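Local atomic coordinates of transcriptional regulator (Vibrio virus VP882, PDB entry 7DWM), a protein that binds the small signalling molecule 3,5-dimethylpyrazin-2-ol and probably regulates transcription by binding DNA through a LuxR-type helix-turn-helix domain. Residues 201-206 against 213-218; 133-138 against 220-225; 166-171 against 179-184; 98-103 against 228-233; 191-196 against 206-211. One frame throughout, in Å; residues are numbered along the deposited sequence.

Interaction 1. Residues 201-206 against 213-218; sequences NKFGAG and DMAMSK
Phe203, on the last turn of helix 189-203, drives its ring against Met214 and Ala215 of helix 208-217, tying together the final two helices of the LuxR-type helix-turn-helix domain. The contact across the pair is mainly apolar. Phe203 CE1 leads, 3.6 Å from Ala215 CA and 3.8 Å from Ala215 CB, while its neighbour CD1 lies 4.0 Å from Met214 CB. Met214 slides past the phenyl group in the opposite direction: CG is anti to its own carbonyl carbon (chi1 -84°) and the chain is extended beyond it, which carries the thioether to the turn after helix 189-203. There Met214 SD meets Ala205 CB at 3.8 Å, and the terminal CE rests 3.7 Å from Ala205 CA.

Backbone bonds shape that turn. A Schellman motif ends the helix, with Gly204 at positive phi (80°); Ala205 N bonds to Arg200 O, and Gly204 N makes a weak bond to Asn201 O. After this turn Ala205 CB points toward helix 208-217. Tyr220 adds an edge-to-face ring contact to Phe203. Lys218 also leans over this helix end, its NZ 4.2 Å from Phe203 O, too far for a hydrogen bond.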
# COMPACT_ATOMS: atom_id res chain seq x y z
N ASN A 201 10.75 -27.81 -14.56
CA ASN A 201 10.40 -28.47 -15.81
C ASN A 201 9.07 -27.96 -16.36
O ASN A 201 8.90 -27.85 -17.58
CB ASN A 201 10.37 -29.99 -15.62
CG ASN A 201 11.75 -30.60 -15.74
OD1 ASN A 201 12.65 -30.01 -16.33
ND2 ASN A 201 11.93 -31.78 -15.16
N LYS A 202 8.11 -27.65 -15.48
CA LYS A 202 6.87 -27.06 -15.95
C LYS A 202 7.10 -25.71 -16.61
O LYS A 202 6.40 -25.36 -17.56
CB LYS A 202 5.88 -26.94 -14.79
CG LYS A 202 5.12 -28.22 -14.50
CD LYS A 202 4.12 -28.07 -13.37
CE LYS A 202 3.54 -29.42 -13.00
NZ LYS A 202 2.45 -29.32 -11.99
N PHE A 203 8.07 -24.94 -16.12
CA PHE A 203 8.42 -23.68 -16.75
C PHE A 203 9.24 -23.86 -18.02
O PHE A 203 9.32 -22.94 -18.84
CB PHE A 203 9.18 -22.78 -15.78
CG PHE A 203 8.30 -21.93 -14.91
CD1 PHE A 203 8.09 -20.59 -15.20
CD2 PHE A 203 7.67 -22.48 -13.81
CE1 PHE A 203 7.27 -19.82 -14.40
CE2 PHE A 203 6.85 -21.71 -13.00
CZ PHE A 203 6.66 -20.37 -13.30
N GLY A 204 9.86 -25.02 -18.19
CA GLY A 204 10.81 -25.22 -19.27
C GLY A 204 12.18 -24.66 -19.00
O GLY A 204 12.97 -24.51 -19.93
N ALA A 205 12.48 -24.34 -17.74
CA ALA A 205 13.76 -23.75 -17.40
C ALA A 205 14.84 -24.82 -17.28
O ALA A 205 14.56 -25.98 -16.97
CB ALA A 205 13.65 -22.97 -16.08
N GLY A 206 16.08 -24.42 -17.52
CA GLY A 206 17.19 -25.35 -17.51
C GLY A 206 17.84 -25.49 -16.16
O GLY A 206 18.43 -26.53 -15.85
N ASP A 213 14.28 -16.36 -13.37
CA ASP A 213 14.11 -15.35 -14.42
C ASP A 213 12.77 -15.52 -15.14
O ASP A 213 12.03 -14.55 -15.33
CB ASP A 213 15.27 -15.43 -15.41
CG ASP A 213 16.54 -14.81 -14.86
OD1 ASP A 213 16.44 -13.87 -14.04
OD2 ASP A 213 17.64 -15.26 -15.25
N MET A 214 12.46 -16.75 -15.54
CA MET A 214 11.20 -17.02 -16.24
C MET A 214 10.00 -16.65 -15.38
O MET A 214 9.06 -16.00 -15.85
CB MET A 214 11.14 -18.49 -16.65
CG MET A 214 11.85 -18.81 -17.95
SD MET A 214 11.78 -20.57 -18.32
CE MET A 214 13.10 -20.73 -19.52
N ALA A 215 10.01 -17.08 -14.11
CA ALA A 215 8.87 -16.80 -13.24
C ALA A 215 8.71 -15.31 -12.99
O ALA A 215 7.59 -14.79 -12.98
CB ALA A 215 9.04 -17.55 -11.92
N MET A 216 9.82 -14.59 -12.78
CA MET A 216 9.72 -13.15 -12.56
C MET A 216 9.21 -12.44 -13.81
O MET A 216 8.46 -11.46 -13.71
CB MET A 216 11.07 -12.58 -12.13
CG MET A 216 11.48 -12.99 -10.72
SD MET A 216 10.35 -12.40 -9.44
CE MET A 216 11.33 -12.71 -7.97
N SER A 217 9.59 -12.92 -15.00
CA SER A 217 9.15 -12.25 -16.22
C SER A 217 7.73 -12.62 -16.61
O SER A 217 7.12 -11.91 -17.42
CB SER A 217 10.10 -12.59 -17.37
OG SER A 217 9.57 -13.63 -18.18
N LYS A 218 7.17 -13.69 -16.05
CA LYS A 218 5.82 -14.13 -16.37
C LYS A 218 4.80 -13.71 -15.33
O LYS A 218 3.68 -14.23 -15.34
CB LYS A 218 5.79 -15.65 -16.56
CG LYS A 218 6.12 -16.10 -17.98
CD LYS A 218 6.80 -17.46 -17.99
CE LYS A 218 6.77 -18.09 -19.37
NZ LYS A 218 6.80 -19.58 -19.31

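Interaction 2. Residues 133-138 against 220-225; sequences RIERAV and YYSMVP
Glu135 reaches Ser222 through a side chain whose CG is anti to the backbone N (chi1 -180°) and which then bends at chi2 (-139°), bringing one carboxylate oxygen to the front. Ser222 answers with OG set between its backbone N and carbonyl carbon (chi1 68°), facing the helix. The result is a single polar touch: Ser222 OG sits 2.6 Å from Glu135 OE1, and Ser222 CB follows at 3.3 Å from the same oxygen. Ser222 OG also lies by Gly219 O. Little surface is buried here, and the backbones stay apart, the nearest CA atoms, of Glu135 and Ser222, being 8.2 Å from each other. Next to the serine, Tyr221 OH makes a weak hydrogen bond to Glu135 OE1 of the second subunit. The contact links helix 127-139, which follows strand 119-126 of the PAS sheet, to the loop after helix 208-217; that loop packs Met223 and Pro225 on helix 163-172.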
# COMPACT_ATOMS: atom_id res chain seq x y z
N ARG A 133 -4.66 -3.71 -11.70
CA ARG A 133 -4.44 -2.46 -12.44
C ARG A 133 -3.08 -1.84 -12.09
O ARG A 133 -2.28 -1.52 -12.99
CB ARG A 133 -5.58 -1.48 -12.16
CG ARG A 133 -6.93 -1.94 -12.69
CD ARG A 133 -8.10 -1.22 -12.02
NE ARG A 133 -8.11 0.22 -12.29
CZ ARG A 133 -8.63 1.13 -11.48
NH1 ARG A 133 -9.20 0.75 -10.34
NH2 ARG A 133 -8.59 2.41 -11.80
N ILE A 134 -2.78 -1.70 -10.80
CA ILE A 134 -1.49 -1.14 -10.40
C ILE A 134 -0.35 -2.09 -10.77
O ILE A 134 0.77 -1.64 -11.00
CB ILE A 134 -1.46 -0.78 -8.89
CG1 ILE A 134 -2.41 0.38 -8.55
CG2 ILE A 134 -0.08 -0.36 -8.47
CD1 ILE A 134 -3.40 0.06 -7.45
N GLU A 135 -0.60 -3.40 -10.84
CA GLU A 135 0.49 -4.30 -11.21
C GLU A 135 0.90 -4.11 -12.66
O GLU A 135 2.09 -4.06 -12.98
CB GLU A 135 0.10 -5.75 -10.95
CG GLU A 135 1.21 -6.72 -11.31
CD GLU A 135 0.70 -7.96 -12.00
OE1 GLU A 135 1.10 -9.07 -11.59
OE2 GLU A 135 -0.09 -7.84 -12.96
N ARG A 136 -0.08 -4.00 -13.57
CA ARG A 136 0.27 -3.76 -14.96
C ARG A 136 0.93 -2.38 -15.12
O ARG A 136 1.90 -2.24 -15.87
CB ARG A 136 -0.96 -3.91 -15.86
CG ARG A 136 -1.96 -2.80 -15.77
CD ARG A 136 -2.69 -2.59 -17.10
NE ARG A 136 -1.92 -1.80 -18.06
CZ ARG A 136 -1.53 -0.54 -17.88
NH1 ARG A 136 -0.84 0.08 -18.83
NH2 ARG A 136 -1.83 0.11 -16.76
N ALA A 137 0.45 -1.38 -14.36
CA ALA A 137 1.08 -0.07 -14.40
C ALA A 137 2.53 -0.13 -13.92
O ALA A 137 3.43 0.44 -14.55
CB ALA A 137 0.27 0.93 -13.57
N VAL A 138 2.78 -0.80 -12.79
CA VAL A 138 4.12 -0.87 -12.21
C VAL A 138 5.09 -1.68 -13.09
O VAL A 138 6.28 -1.35 -13.17
CB VAL A 138 4.05 -1.43 -10.78
CG1 VAL A 138 5.43 -1.75 -10.25
CG2 VAL A 138 3.36 -0.44 -9.86
N TYR A 220 4.81 -14.13 -11.98
CA TYR A 220 4.57 -15.03 -10.86
C TYR A 220 4.97 -14.46 -9.51
O TYR A 220 4.68 -15.10 -8.49
CB TYR A 220 5.30 -16.36 -11.10
CG TYR A 220 4.54 -17.28 -12.02
CD1 TYR A 220 3.54 -18.12 -11.54
CD2 TYR A 220 4.82 -17.32 -13.38
CE1 TYR A 220 2.85 -18.96 -12.38
CE2 TYR A 220 4.13 -18.16 -14.24
CZ TYR A 220 3.14 -18.98 -13.73
OH TYR A 220 2.45 -19.82 -14.57
N TYR A 221 5.63 -13.30 -9.45
CA TYR A 221 5.89 -12.69 -8.15
C TYR A 221 4.61 -12.24 -7.47
O TYR A 221 4.55 -12.18 -6.23
CB TYR A 221 6.86 -11.51 -8.28
CG TYR A 221 7.35 -11.04 -6.93
CD1 TYR A 221 6.71 -10.02 -6.25
CD2 TYR A 221 8.44 -11.65 -6.32
CE1 TYR A 221 7.15 -9.59 -5.01
CE2 TYR A 221 8.89 -11.23 -5.09
CZ TYR A 221 8.24 -10.20 -4.43
OH TYR A 221 8.69 -9.79 -3.20
N SER A 222 3.57 -11.93 -8.24
CA SER A 222 2.30 -11.48 -7.70
C SER A 222 1.32 -12.62 -7.48
O SER A 222 0.17 -12.38 -7.12
CB SER A 222 1.67 -10.44 -8.63
OG SER A 222 1.26 -11.02 -9.85
N MET A 223 1.76 -13.86 -7.69
CA MET A 223 0.89 -15.00 -7.50
C MET A 223 0.66 -15.27 -6.02
O MET A 223 1.58 -15.21 -5.20
CB MET A 223 1.48 -16.24 -8.16
CG MET A 223 0.71 -17.52 -7.88
SD MET A 223 1.74 -18.90 -7.34
CE MET A 223 2.00 -18.49 -5.62
N VAL A 224 -0.58 -15.56 -5.68
CA VAL A 224 -0.98 -16.00 -4.35
C VAL A 224 -1.26 -17.49 -4.42
O VAL A 224 -1.97 -17.92 -5.34
CB VAL A 224 -2.21 -15.23 -3.84
CG1 VAL A 224 -2.47 -15.55 -2.38
CG2 VAL A 224 -2.04 -13.75 -4.04
N PRO A 225 -0.72 -18.30 -3.53
CA PRO A 225 -0.97 -19.74 -3.61
C PRO A 225 -2.47 -19.98 -3.44
O PRO A 225 -3.10 -19.46 -2.53
CB PRO A 225 -0.15 -20.32 -2.45
CG PRO A 225 0.89 -19.28 -2.16
CD PRO A 225 0.25 -17.95 -2.47

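Interaction 3. Residues 166-171 against 179-184; sequences ELVLFF and KDIAGM
Met184 N donates to Asp180 O at 2.9 Å, an ordinary helical bond that fixes the turn from which the Met184 side chain reaches over Phe171. With CG anti to the carbonyl carbon and the chain extended at chi2, Met184 carries its sulfur over one face of the ring; the bend at chi3 (93°) then sets the terminal methyl over the same face. SD stands 4.1 Å from the centroid of the Phe171 ring and only 13° off its normal, a Met-aromatic contact. The methyl lies closer to the rim: Met184 CE is 3.8 Å from the same centroid in a CH-pi contact, leaning toward CE1. On the opposite face Phe170 CD1 sits 3.9 Å above the plane of the Phe171 ring, which is therefore sandwiched between a thioether and a phenyl edge atom.

These residues join helix 163-172 to helix 178-185, the first helix of the helix-turn-helix in this LuxR-type domain. The axes of segments 166-171 and 179-184 come within 10.3 Å, with 129° between their N-to-C directions. Ile181 fills the middle of the interface. Its CD1 is 3.7 Å from Phe171 CB and also lies against the carbonyl oxygen of Val168, while Ile181 CG2 meets Val168 CG2 at 4.1 Å, the two branched side chains crossing at about a right angle. Ile192 and Ile196 of helix 189-203 extend this core. Leu143 of the second subunit packs on both Phe171 and Met184.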
# COMPACT_ATOMS: atom_id res chain seq x y z
N GLU A 166 3.02 -24.28 -5.83
CA GLU A 166 2.76 -22.86 -5.69
C GLU A 166 3.41 -22.30 -4.43
O GLU A 166 4.00 -21.21 -4.46
CB GLU A 166 1.25 -22.60 -5.69
CG GLU A 166 0.64 -22.59 -7.08
CD GLU A 166 -0.76 -22.00 -7.11
OE1 GLU A 166 -1.46 -22.08 -6.08
OE2 GLU A 166 -1.16 -21.47 -8.17
N LEU A 167 3.32 -23.03 -3.32
CA LEU A 167 3.98 -22.58 -2.08
C LEU A 167 5.49 -22.49 -2.27
O LEU A 167 6.13 -21.49 -1.90
CB LEU A 167 3.63 -23.53 -0.94
CG LEU A 167 2.64 -23.04 0.12
CD1 LEU A 167 1.24 -22.97 -0.46
CD2 LEU A 167 2.67 -23.95 1.33
N VAL A 168 6.08 -23.56 -2.81
CA VAL A 168 7.52 -23.62 -3.02
C VAL A 168 7.97 -22.46 -3.90
O VAL A 168 8.99 -21.82 -3.62
CB VAL A 168 7.93 -24.98 -3.62
CG1 VAL A 168 9.37 -24.94 -4.10
CG2 VAL A 168 7.73 -26.08 -2.59
N LEU A 169 7.23 -22.17 -4.97
CA LEU A 169 7.62 -21.08 -5.86
C LEU A 169 7.44 -19.72 -5.20
O LEU A 169 8.27 -18.82 -5.38
CB LEU A 169 6.83 -21.15 -7.16
CG LEU A 169 7.28 -20.17 -8.24
CD1 LEU A 169 8.71 -20.48 -8.64
CD2 LEU A 169 6.36 -20.22 -9.44
N PHE A 170 6.34 -19.53 -4.45
CA PHE A 170 6.15 -18.31 -3.68
C PHE A 170 7.37 -18.01 -2.82
O PHE A 170 7.84 -16.87 -2.77
CB PHE A 170 4.89 -18.42 -2.81
CG PHE A 170 4.53 -17.14 -2.09
CD1 PHE A 170 5.04 -16.86 -0.83
CD2 PHE A 170 3.68 -16.22 -2.68
CE1 PHE A 170 4.71 -15.69 -0.18
CE2 PHE A 170 3.34 -15.04 -2.03
CZ PHE A 170 3.86 -14.78 -0.78
N PHE A 171 7.89 -19.02 -2.14
CA PHE A 171 9.02 -18.75 -1.26
C PHE A 171 10.36 -18.74 -2.01
O PHE A 171 11.30 -18.09 -1.55
CB PHE A 171 9.03 -19.74 -0.10
CG PHE A 171 7.94 -19.47 0.90
CD1 PHE A 171 7.89 -18.25 1.56
CD2 PHE A 171 6.96 -20.41 1.16
CE1 PHE A 171 6.88 -17.98 2.47
CE2 PHE A 171 5.95 -20.14 2.07
CZ PHE A 171 5.91 -18.93 2.73
N LYS A 179 16.44 -25.47 1.59
CA LYS A 179 16.44 -25.91 2.98
C LYS A 179 15.56 -25.02 3.85
O LYS A 179 14.88 -25.51 4.76
CB LYS A 179 17.88 -25.92 3.51
CG LYS A 179 18.20 -27.07 4.43
CD LYS A 179 19.60 -27.60 4.16
CE LYS A 179 20.65 -26.55 4.50
NZ LYS A 179 20.55 -26.08 5.91
N ASP A 180 15.52 -23.72 3.55
CA ASP A 180 14.59 -22.84 4.24
C ASP A 180 13.15 -23.25 3.98
O ASP A 180 12.33 -23.30 4.90
CB ASP A 180 14.81 -21.39 3.80
CG ASP A 180 16.16 -20.85 4.22
OD1 ASP A 180 16.76 -21.39 5.18
OD2 ASP A 180 16.63 -19.88 3.59
N ILE A 181 12.82 -23.55 2.72
CA ILE A 181 11.47 -23.98 2.38
C ILE A 181 11.16 -25.32 3.03
O ILE A 181 10.04 -25.55 3.50
CB ILE A 181 11.30 -24.01 0.85
CG1 ILE A 181 11.66 -22.64 0.26
CG2 ILE A 181 9.88 -24.42 0.47
CD1 ILE A 181 11.30 -22.47 -1.19
N ALA A 182 12.14 -26.23 3.05
CA ALA A 182 11.96 -27.49 3.76
C ALA A 182 11.59 -27.25 5.22
O ALA A 182 10.72 -27.93 5.77
CB ALA A 182 13.24 -28.33 3.67
N GLY A 183 12.26 -26.28 5.86
CA GLY A 183 11.88 -25.92 7.22
C GLY A 183 10.47 -25.37 7.30
O GLY A 183 9.68 -25.78 8.15
N MET A 184 10.14 -24.43 6.41
CA MET A 184 8.85 -23.76 6.48
C MET A 184 7.68 -24.71 6.24
O MET A 184 6.60 -24.51 6.81
CB MET A 184 8.80 -22.60 5.49
CG MET A 184 9.88 -21.56 5.70
SD MET A 184 9.93 -20.34 4.38
CE MET A 184 8.89 -19.07 5.08

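Interaction 4. Residues 98-103 against 228-233; sequences NGWRVF and LFHTQV
Trp100, which follows Gly99 at the start of strand 99-110, lays one face of its indole against His230. His230 CA stands 3.7 Å from the centroid of the Trp100 six-membered ring, only 2° off its normal, in a CH-pi contact. The imidazole turns its edge to the five-membered ring, planes at 63°, with His230 CD2 3.7 Å from Trp100 CG: a T-shaped pair. Beyond the histidine the chain curls round the indole rim, bringing Thr231 C to 3.6 Å from CZ3 of Trp100 and Gln232 N to the ring edge, 3.4 Å from Trp100 CH2. Both Trp100 and this loop touch crystal neighbours, so the lattice may influence the pose. Next along the strand, Arg101 forms a salt bridge with Asp126, and Phe103 makes an edge-to-face contact with Tyr96, a residue of the ligand pocket. The contact thus fastens the C-terminal loop to the PAS sheet: strand 99-110 pairs with 88-96, and just past the loop strand 233-236 joins the other side of 88-96, antiparallel to it.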
# COMPACT_ATOMS: atom_id res chain seq x y z
N ASN A 98 -21.56 -9.56 -2.42
CA ASN A 98 -21.49 -9.83 -3.86
C ASN A 98 -20.24 -10.61 -4.21
O ASN A 98 -19.55 -10.31 -5.19
CB ASN A 98 -21.58 -8.54 -4.67
CG ASN A 98 -22.28 -8.75 -6.00
OD1 ASN A 98 -22.01 -9.72 -6.71
ND2 ASN A 98 -23.19 -7.84 -6.34
N GLY A 99 -19.92 -11.62 -3.42
CA GLY A 99 -18.80 -12.51 -3.69
C GLY A 99 -17.63 -12.26 -2.75
O GLY A 99 -17.62 -11.35 -1.92
N TRP A 100 -16.63 -13.14 -2.88
CA TRP A 100 -15.42 -12.99 -2.10
C TRP A 100 -14.63 -11.78 -2.58
O TRP A 100 -14.46 -11.57 -3.79
CB TRP A 100 -14.56 -14.25 -2.20
CG TRP A 100 -15.00 -15.35 -1.28
CD1 TRP A 100 -15.98 -16.27 -1.52
CD2 TRP A 100 -14.47 -15.66 0.01
NE1 TRP A 100 -16.09 -17.13 -0.46
CE2 TRP A 100 -15.18 -16.77 0.50
CE3 TRP A 100 -13.47 -15.09 0.81
CZ2 TRP A 100 -14.92 -17.33 1.75
CZ3 TRP A 100 -13.21 -15.65 2.05
CH2 TRP A 100 -13.94 -16.76 2.51
N ARG A 101 -14.12 -11.00 -1.64
CA ARG A 101 -13.28 -9.86 -1.97
C ARG A 101 -12.15 -9.74 -0.95
O ARG A 101 -12.24 -10.22 0.19
CB ARG A 101 -14.06 -8.53 -2.02
CG ARG A 101 -15.25 -8.50 -2.98
CD ARG A 101 -14.82 -8.62 -4.44
NE ARG A 101 -14.42 -7.35 -5.03
CZ ARG A 101 -14.38 -7.12 -6.34
NH1 ARG A 101 -14.70 -8.08 -7.20
NH2 ARG A 101 -14.00 -5.93 -6.80
N VAL A 102 -11.09 -9.07 -1.40
CA VAL A 102 -9.90 -8.79 -0.62
C VAL A 102 -9.91 -7.29 -0.36
O VAL A 102 -9.54 -6.50 -1.24
CB VAL A 102 -8.62 -9.21 -1.36
CG1 VAL A 102 -7.39 -8.95 -0.50
CG2 VAL A 102 -8.69 -10.68 -1.77
N PHE A 103 -10.35 -6.88 0.82
CA PHE A 103 -10.37 -5.48 1.17
C PHE A 103 -9.22 -5.15 2.11
O PHE A 103 -8.71 -6.00 2.84
CB PHE A 103 -11.70 -5.10 1.83
CG PHE A 103 -12.69 -4.49 0.88
CD1 PHE A 103 -13.08 -3.17 1.02
CD2 PHE A 103 -13.23 -5.24 -0.15
CE1 PHE A 103 -13.99 -2.61 0.14
CE2 PHE A 103 -14.14 -4.69 -1.02
CZ PHE A 103 -14.52 -3.37 -0.88
N LEU A 228 -4.64 -20.58 -0.36
CA LEU A 228 -5.07 -19.42 0.41
C LEU A 228 -6.42 -18.88 -0.05
O LEU A 228 -7.00 -18.04 0.65
CB LEU A 228 -4.02 -18.32 0.35
CG LEU A 228 -3.04 -18.34 1.53
CD1 LEU A 228 -1.91 -17.34 1.32
CD2 LEU A 228 -3.77 -18.06 2.83
N PHE A 229 -6.93 -19.33 -1.19
CA PHE A 229 -8.15 -18.76 -1.74
C PHE A 229 -9.37 -19.14 -0.90
O PHE A 229 -9.41 -20.21 -0.28
CB PHE A 229 -8.39 -19.26 -3.17
CG PHE A 229 -7.50 -18.64 -4.21
CD1 PHE A 229 -7.76 -18.86 -5.56
CD2 PHE A 229 -6.41 -17.86 -3.87
CE1 PHE A 229 -6.96 -18.30 -6.54
CE2 PHE A 229 -5.60 -17.31 -4.84
CZ PHE A 229 -5.88 -17.52 -6.18
N HIS A 230 -10.35 -18.24 -0.89
CA HIS A 230 -11.62 -18.38 -0.19
C HIS A 230 -11.47 -18.99 1.21
O HIS A 230 -12.09 -19.99 1.55
CB HIS A 230 -12.61 -19.21 -1.01
CG HIS A 230 -12.61 -18.91 -2.48
ND1 HIS A 230 -12.28 -19.86 -3.43
CD2 HIS A 230 -12.93 -17.79 -3.16
CE1 HIS A 230 -12.39 -19.32 -4.64
NE2 HIS A 230 -12.78 -18.07 -4.50
N THR A 231 -10.66 -18.34 2.04
CA THR A 231 -10.70 -18.56 3.48
C THR A 231 -10.79 -17.21 4.16
O THR A 231 -10.04 -16.29 3.82
CB THR A 231 -9.48 -19.36 4.00
OG1 THR A 231 -8.40 -18.46 4.29
CG2 THR A 231 -9.02 -20.41 2.99
N GLN A 232 -11.70 -17.09 5.11
CA GLN A 232 -12.10 -15.81 5.67
C GLN A 232 -11.07 -15.33 6.69
O GLN A 232 -10.75 -16.06 7.64
CB GLN A 232 -13.48 -15.97 6.33
CG GLN A 232 -14.31 -14.72 6.43
CD GLN A 232 -15.61 -14.99 7.15
OE1 GLN A 232 -16.25 -14.09 7.69
NE2 GLN A 232 -16.00 -16.26 7.18
N VAL A 233 -10.54 -14.12 6.50
CA VAL A 233 -9.54 -13.58 7.42
C VAL A 233 -9.82 -12.10 7.69
O VAL A 233 -10.42 -11.39 6.89
CB VAL A 233 -8.07 -13.74 6.91
CG1 VAL A 233 -7.79 -15.17 6.46
CG2 VAL A 233 -7.76 -12.76 5.80

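Interaction 5. Residues 191-196 against 206-211; sequences TIEHAI and GNKREL
Lys208 NZ and Glu193 OE2 form a salt bridge between helices 189-203 and 208-217 of the LuxR-type helix-turn-helix domain. The modelled 2.5 Å is very short and doubtful as an exact length. Glu193 bends at chi2 (70°) to turn its carboxylate toward the extended lysine chain, and the two side chains cross at about a right angle.

Two further bonds organise the start of the second helix. Asn207 is its N-cap: Asn207 OD1 accepts from Glu210 N at 2.8 Å, with an N-H...O angle of 162°, satisfying an amide of the first turn. Glu210 folds back in turn, and its OE1 takes the hydrogen of Gly206 N from above the carboxylate plane. Together they fix the turn from which Lys208 sets out.

Under the salt bridge the packing is apolar. The aliphatic part of Lys208 passes over Ile196, with Lys208 CG 4.1 Å from Ile196 CG2. Ile196 also packs on Val168 and Leu172 of helix 163-172, while Leu211 rests on Phe203 and Ala205. The last touch is loose, Ile196 CG2 to Leu211 CD2 at 4.4 Å.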
# COMPACT_ATOMS: atom_id res chain seq x y z
N THR A 191 12.62 -33.62 -0.63
CA THR A 191 11.22 -33.44 -1.07
C THR A 191 11.08 -32.07 -1.74
O THR A 191 10.50 -32.02 -2.80
CB THR A 191 10.27 -33.62 0.11
OG1 THR A 191 10.40 -34.99 0.47
CG2 THR A 191 8.84 -33.32 -0.26
N ILE A 192 11.61 -31.03 -1.12
CA ILE A 192 11.49 -29.69 -1.68
C ILE A 192 12.28 -29.59 -2.97
O ILE A 192 11.88 -28.90 -3.92
CB ILE A 192 11.96 -28.64 -0.64
CG1 ILE A 192 11.02 -28.63 0.57
CG2 ILE A 192 12.06 -27.25 -1.27
CD1 ILE A 192 9.61 -28.19 0.25
N GLU A 193 13.42 -30.29 -3.04
CA GLU A 193 14.22 -30.30 -4.26
C GLU A 193 13.47 -30.96 -5.41
O GLU A 193 13.52 -30.49 -6.55
CB GLU A 193 15.55 -31.00 -4.00
CG GLU A 193 16.74 -30.37 -4.70
CD GLU A 193 17.12 -29.02 -4.11
OE1 GLU A 193 17.62 -28.99 -2.96
OE2 GLU A 193 16.92 -28.00 -4.79
N HIS A 194 12.77 -32.07 -5.12
CA HIS A 194 11.91 -32.69 -6.13
C HIS A 194 10.83 -31.72 -6.61
O HIS A 194 10.54 -31.63 -7.81
CB HIS A 194 11.27 -33.96 -5.57
CG HIS A 194 12.21 -35.12 -5.45
ND1 HIS A 194 13.13 -35.43 -6.43
CD2 HIS A 194 12.38 -36.03 -4.47
CE1 HIS A 194 13.82 -36.50 -6.06
NE2 HIS A 194 13.38 -36.88 -4.87
N ALA A 195 10.21 -31.00 -5.67
CA ALA A 195 9.19 -30.02 -6.04
C ALA A 195 9.77 -28.94 -6.95
O ALA A 195 9.14 -28.54 -7.94
CB ALA A 195 8.56 -29.41 -4.79
N ILE A 196 10.96 -28.44 -6.61
CA ILE A 196 11.61 -27.42 -7.43
C ILE A 196 11.92 -27.97 -8.82
O ILE A 196 11.79 -27.26 -9.82
CB ILE A 196 12.88 -26.90 -6.74
CG1 ILE A 196 12.52 -26.17 -5.45
CG2 ILE A 196 13.64 -25.96 -7.66
CD1 ILE A 196 13.72 -25.78 -4.62
N GLY A 206 16.08 -24.42 -17.52
CA GLY A 206 17.19 -25.35 -17.51
C GLY A 206 17.84 -25.49 -16.16
O GLY A 206 18.43 -26.53 -15.85
N ASN A 207 17.74 -24.45 -15.33
CA ASN A 207 18.26 -24.49 -13.97
C ASN A 207 17.44 -23.56 -13.09
O ASN A 207 16.51 -22.89 -13.56
CB ASN A 207 19.75 -24.14 -13.94
CG ASN A 207 20.06 -22.84 -14.66
OD1 ASN A 207 19.21 -21.97 -14.80
ND2 ASN A 207 21.30 -22.72 -15.15
N LYS A 208 17.79 -23.52 -11.80
CA LYS A 208 17.07 -22.69 -10.85
C LYS A 208 17.10 -21.22 -11.24
O LYS A 208 16.12 -20.50 -11.06
CB LYS A 208 17.64 -22.89 -9.44
CG LYS A 208 17.09 -24.09 -8.72
CD LYS A 208 17.90 -24.41 -7.48
CE LYS A 208 17.66 -25.83 -7.01
NZ LYS A 208 18.23 -26.06 -5.65
N ARG A 209 18.24 -20.75 -11.76
CA ARG A 209 18.36 -19.33 -12.08
C ARG A 209 17.49 -18.97 -13.28
O ARG A 209 16.83 -17.92 -13.29
CB ARG A 209 19.83 -19.00 -12.36
CG ARG A 209 20.08 -17.62 -12.92
CD ARG A 209 21.37 -17.57 -13.71
NE ARG A 209 21.92 -16.22 -13.76
CZ ARG A 209 23.19 -15.92 -13.52
NH1 ARG A 209 23.61 -14.66 -13.59
NH2 ARG A 209 24.06 -16.88 -13.21
N GLU A 210 17.44 -19.85 -14.28
CA GLU A 210 16.51 -19.66 -15.38
C GLU A 210 15.07 -19.73 -14.90
O GLU A 210 14.20 -19.02 -15.42
CB GLU A 210 16.76 -20.69 -16.48
CG GLU A 210 16.34 -20.22 -17.87
CD GLU A 210 16.66 -21.23 -18.94
OE1 GLU A 210 17.13 -22.33 -18.59
OE2 GLU A 210 16.43 -20.94 -20.13
N LEU A 211 14.79 -20.58 -13.91
CA LEU A 211 13.45 -20.64 -13.33
C LEU A 211 13.07 -19.32 -12.69
O LEU A 211 11.96 -18.82 -12.88
CB LEU A 211 13.36 -21.78 -12.31
CG LEU A 211 12.13 -21.75 -11.41
CD1 LEU A 211 10.85 -21.86 -12.22
CD2 LEU A 211 12.19 -22.85 -10.35

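Overall arrangement
Interactions 1, 3 and 5 all lie in the LuxR-type domain. Interactions 1 and 5 join the same helices, 189-203 and 208-217, share Gly206 and have centres about 10 Å apart; interaction 3, about 11 Å from interaction 5, adds helices 163-172 and 178-185, so one continuous core runs through the four helices. Along the chain interaction 3 closes before the crossed pair 5 and 1 opens, and all three are nested within interaction 2, itself nested in interaction 4. These two outer contacts bring the chain after the helix-turn-helix domain back to helix 127-139 and then to the ligand-binding PAS sheet, linking the two domains; the centres of interactions 1 and 4 are about 29 Å apart.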